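Long-range contact in uncharacterized protein (Bacteroides caccae, PDB 3NO2), which is of unknown function, but folds as a six-bladed beta-propeller and belongs to a family of Mal s 1 allergen-like proteins: residues E78-L91 / E121-N133. Sequence-based numbering, arbitrary orientation.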
# COMPACT_ATOMS: atom_id res chain seq x y z
N GLU A 78 -7.65 13.27 -2.58
CA GLU A 78 -7.75 11.97 -1.93
C GLU A 78 -6.41 11.61 -1.33
O GLU A 78 -5.41 11.28 -2.03
CB GLU A 78 -8.19 10.89 -2.90
CG GLU A 78 -9.54 11.12 -3.54
CD GLU A 78 -10.05 9.93 -4.32
OE1 GLU A 78 -9.42 8.87 -4.33
OE2 GLU A 78 -11.14 10.09 -4.95
N MSE A 79 -6.34 11.56 0.00
CA MSE A 79 -5.16 11.11 0.71
C MSE A 79 -5.15 9.59 0.64
O MSE A 79 -5.97 8.91 1.27
CB MSE A 79 -5.26 11.55 2.17
CG MSE A 79 -3.98 11.34 2.91
SE MSE A 79 -2.62 12.72 2.66
CE MSE A 79 -3.26 13.98 3.93
N GLN A 80 -4.18 9.04 -0.09
CA GLN A 80 -4.12 7.62 -0.36
C GLN A 80 -2.81 6.96 0.04
O GLN A 80 -2.80 5.73 0.12
CB GLN A 80 -4.39 7.31 -1.83
CG GLN A 80 -5.78 7.69 -2.32
CD GLN A 80 -6.87 6.71 -1.96
OE1 GLN A 80 -6.67 5.76 -1.23
NE2 GLN A 80 -8.07 6.99 -2.46
N THR A 81 -1.73 7.71 0.29
CA THR A 81 -0.48 7.21 0.78
C THR A 81 -0.34 7.51 2.26
O THR A 81 -0.63 8.61 2.70
CB THR A 81 0.70 7.91 0.05
OG1 THR A 81 0.70 7.60 -1.35
CG2 THR A 81 2.06 7.55 0.62
N ALA A 82 0.18 6.54 3.00
CA ALA A 82 0.55 6.73 4.41
C ALA A 82 1.52 5.60 4.79
O ALA A 82 1.09 4.47 4.95
CB ALA A 82 -0.67 6.74 5.28
N ARG A 83 2.80 5.90 4.94
CA ARG A 83 3.82 4.91 5.31
C ARG A 83 4.78 5.53 6.30
O ARG A 83 4.87 6.74 6.46
CB ARG A 83 4.56 4.38 4.08
CG ARG A 83 5.40 5.44 3.40
CD ARG A 83 6.28 4.88 2.32
NE ARG A 83 5.54 4.33 1.21
CZ ARG A 83 5.43 3.04 0.92
NH1 ARG A 83 6.03 2.12 1.65
NH2 ARG A 83 4.76 2.69 -0.15
N ILE A 84 5.53 4.66 6.99
CA ILE A 84 6.66 5.07 7.81
C ILE A 84 7.93 4.77 7.05
O ILE A 84 8.17 3.62 6.60
CB ILE A 84 6.62 4.35 9.16
CG1 ILE A 84 5.34 4.68 9.92
CG2 ILE A 84 7.91 4.68 9.97
CD1 ILE A 84 5.16 6.14 10.37
N LEU A 85 8.73 5.81 6.84
CA LEU A 85 9.98 5.70 6.14
C LEU A 85 11.05 5.04 7.03
O LEU A 85 10.90 4.98 8.25
CB LEU A 85 10.47 7.09 5.77
CG LEU A 85 9.59 7.86 4.78
CD1 LEU A 85 10.08 9.28 4.67
CD2 LEU A 85 9.54 7.14 3.41
N PRO A 86 12.10 4.51 6.41
CA PRO A 86 13.22 3.96 7.23
C PRO A 86 13.78 4.91 8.28
O PRO A 86 14.23 4.41 9.33
CB PRO A 86 14.27 3.62 6.17
CG PRO A 86 13.45 3.34 4.92
CD PRO A 86 12.24 4.26 4.98
N ASP A 87 13.73 6.21 8.03
CA ASP A 87 14.17 7.20 9.02
C ASP A 87 13.19 7.45 10.20
O ASP A 87 13.51 8.26 11.10
CB ASP A 87 14.61 8.48 8.34
CG ASP A 87 13.45 9.28 7.72
OD1 ASP A 87 12.28 8.95 7.96
OD2 ASP A 87 13.78 10.27 7.02
N GLY A 88 12.03 6.78 10.19
CA GLY A 88 11.04 6.89 11.22
C GLY A 88 9.98 7.99 11.01
O GLY A 88 8.97 8.00 11.71
N ASN A 89 10.20 8.85 10.03
CA ASN A 89 9.20 9.86 9.72
C ASN A 89 8.07 9.26 8.88
O ASN A 89 8.25 8.23 8.24
CB ASN A 89 9.85 11.05 9.02
CG ASN A 89 10.81 11.78 9.95
OD1 ASN A 89 10.48 12.01 11.11
ND2 ASN A 89 11.96 12.16 9.41
N ALA A 90 6.92 9.90 8.89
CA ALA A 90 5.80 9.49 8.04
C ALA A 90 5.86 10.15 6.69
O ALA A 90 6.36 11.28 6.56
CB ALA A 90 4.46 9.87 8.70
N LEU A 91 5.39 9.43 5.68
CA LEU A 91 5.21 9.94 4.33
C LEU A 91 3.71 9.79 4.07
O LEU A 91 3.14 8.68 4.22
CB LEU A 91 6.00 9.13 3.29
CG LEU A 91 5.93 9.58 1.82
CD1 LEU A 91 6.79 10.82 1.56
CD2 LEU A 91 6.36 8.47 0.86
N GLU A 121 -7.03 13.83 -14.77
CA GLU A 121 -8.08 14.70 -14.26
C GLU A 121 -8.71 14.22 -12.94
O GLU A 121 -8.77 14.98 -11.97
CB GLU A 121 -9.13 14.94 -15.36
CG GLU A 121 -10.33 15.76 -14.87
CD GLU A 121 -11.13 16.46 -16.00
OE1 GLU A 121 -10.77 16.35 -17.17
OE2 GLU A 121 -12.08 17.14 -15.65
N ARG A 122 -9.15 12.97 -12.86
CA ARG A 122 -9.78 12.48 -11.64
C ARG A 122 -8.75 12.10 -10.60
O ARG A 122 -7.91 11.24 -10.85
CB ARG A 122 -10.68 11.30 -11.91
CG ARG A 122 -11.64 11.06 -10.72
CD ARG A 122 -12.67 10.01 -10.88
NE ARG A 122 -13.42 9.93 -9.62
CZ ARG A 122 -13.81 8.82 -9.05
NH1 ARG A 122 -13.69 7.65 -9.63
NH2 ARG A 122 -14.34 8.88 -7.82
N PRO A 123 -8.79 12.72 -9.41
CA PRO A 123 -7.80 12.34 -8.38
C PRO A 123 -7.79 10.84 -8.10
O PRO A 123 -6.74 10.22 -7.93
CB PRO A 123 -8.22 13.18 -7.17
CG PRO A 123 -8.77 14.43 -7.79
CD PRO A 123 -9.57 13.91 -8.98
N HIS A 124 -8.96 10.20 -8.12
CA HIS A 124 -9.04 8.80 -7.83
C HIS A 124 -8.24 7.95 -8.85
O HIS A 124 -7.89 6.82 -8.53
CB HIS A 124 -10.51 8.33 -7.84
CG HIS A 124 -10.77 7.08 -7.10
ND1 HIS A 124 -10.55 6.96 -5.75
CD2 HIS A 124 -11.32 5.90 -7.49
CE1 HIS A 124 -10.93 5.76 -5.35
NE2 HIS A 124 -11.43 5.10 -6.39
N ALA A 125 -8.05 8.45 -10.07
CA ALA A 125 -7.34 7.75 -11.12
C ALA A 125 -5.85 7.99 -11.11
O ALA A 125 -5.15 7.59 -12.05
CB ALA A 125 -7.95 8.13 -12.51
N GLN A 126 -5.34 8.68 -10.09
CA GLN A 126 -3.91 8.95 -9.93
C GLN A 126 -3.23 7.79 -9.20
O GLN A 126 -3.04 6.72 -9.78
CB GLN A 126 -3.67 10.31 -9.28
CG GLN A 126 -4.18 11.47 -10.16
CD GLN A 126 -4.08 12.83 -9.51
OE1 GLN A 126 -3.49 12.98 -8.44
NE2 GLN A 126 -4.69 13.84 -10.14
N PHE A 127 -2.87 7.96 -7.93
CA PHE A 127 -2.06 6.96 -7.23
C PHE A 127 -2.74 6.46 -5.98
O PHE A 127 -3.74 7.00 -5.47
CB PHE A 127 -0.69 7.52 -6.89
CG PHE A 127 -0.72 8.80 -6.10
CD1 PHE A 127 -0.91 8.81 -4.72
CD2 PHE A 127 -0.62 10.03 -6.76
CE1 PHE A 127 -0.91 10.03 -4.01
CE2 PHE A 127 -0.61 11.21 -6.04
CZ PHE A 127 -0.75 11.18 -4.70
N ARG A 128 -2.15 5.38 -5.44
CA ARG A 128 -2.47 4.88 -4.12
C ARG A 128 -1.23 5.04 -3.24
O ARG A 128 -1.16 6.05 -2.49
CB ARG A 128 -3.05 3.47 -4.16
CG ARG A 128 -4.36 3.42 -4.92
CD ARG A 128 -5.50 4.14 -4.20
NE ARG A 128 -6.75 4.10 -4.97
CZ ARG A 128 -7.09 4.94 -5.93
NH1 ARG A 128 -6.33 5.96 -6.24
NH2 ARG A 128 -8.19 4.69 -6.63
N GLN A 129 -0.24 4.15 -3.30
CA GLN A 129 0.89 4.17 -2.38
C GLN A 129 2.18 4.65 -3.06
O GLN A 129 2.85 3.88 -3.76
CB GLN A 129 1.14 2.77 -1.81
CG GLN A 129 -0.07 2.15 -1.15
CD GLN A 129 0.31 0.98 -0.23
OE1 GLN A 129 1.40 0.40 -0.33
NE2 GLN A 129 -0.59 0.60 0.68
N ILE A 130 2.53 5.89 -2.84
CA ILE A 130 3.81 6.46 -3.21
C ILE A 130 4.88 5.93 -2.25
O ILE A 130 4.59 5.59 -1.11
CB ILE A 130 3.72 7.99 -3.19
CG1 ILE A 130 2.80 8.47 -4.32
CG2 ILE A 130 5.11 8.65 -3.29
CD1 ILE A 130 2.57 10.01 -4.38
N ASN A 131 6.11 5.82 -2.73
CA ASN A 131 7.25 5.38 -1.94
C ASN A 131 8.44 6.33 -2.24
O ASN A 131 8.38 7.17 -3.12
CB ASN A 131 7.57 3.90 -2.23
CG ASN A 131 8.23 3.20 -1.07
OD1 ASN A 131 8.71 3.82 -0.12
ND2 ASN A 131 8.16 1.87 -1.11
N LYS A 132 9.50 6.21 -1.45
CA LYS A 132 10.69 7.05 -1.53
C LYS A 132 11.89 6.13 -1.79
O LYS A 132 12.05 5.16 -1.06
CB LYS A 132 10.83 7.82 -0.24
CG LYS A 132 11.96 8.87 -0.27
CD LYS A 132 12.00 9.68 1.03
CE LYS A 132 13.07 10.74 0.97
NZ LYS A 132 13.10 11.57 2.23
N ASN A 133 12.70 6.45 -2.78
CA ASN A 133 13.81 5.56 -3.14
C ASN A 133 15.10 6.06 -2.48
O ASN A 133 15.11 7.02 -1.73
CB ASN A 133 13.91 5.42 -4.66
CG ASN A 133 14.30 6.70 -5.38
OD1 ASN A 133 14.83 7.64 -4.81
ND2 ASN A 133 14.09 6.69 -6.72
O HOH W 1 -11.41 11.61 -7.22
O HOH W 2 14.05 9.94 4.37
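Thr81 and Gln129 bring the backbones closest, their CA atoms 4.6 Å apart; residues 78-85 run alongside 123-132 in the same direction, before the Leu85-Gly88 turn brings the chain back so that Leu91 faces Asn131. The Thr81 hydroxyl bridges them: OG1 donates to Arg128 O at 2.7 Å and accepts the nearly straight N-H of Ile130. Arg83 takes Ile130 O side-on, with NE at 2.8 Å on a lone pair in the carbonyl plane and NH2 at 3.1 Å above that plane. The bend at chi3 (65°) turns its guanidinium flat against the Asn131 amide, whose CG lies 3.4 Å over its centre, the planes 7° apart. Near both segment starts, His124 ND1 donates to the syn lone pair of Glu78 OE1 at 2.6 Å, in the plane of its ring. Gln80 NE2 bonds Glu78 OE1 at 3.0 Å from the anti side, 28° out of the carboxylate plane, so two donors fix the carboxylate, and a water links Glu78 OE2 to His124 N. The Gln80 amide lies over one face of the Arg128 guanidinium, offset toward its rim; NH1 and NH2 of Arg128 both grip His124 O. His124 and Arg128 hydrogen-bond a bound citrate, probably from the crystallisation liquor. The contact joins the inner strand 78-84 of one blade to the loop that leads into strand 131-132 of the next. Asn40, just before strand 41-44 of the preceding blade, and Ser41 at its start bond to Gln80, and Leu91 and Ile130 meet over Ile101 of strand 99-104.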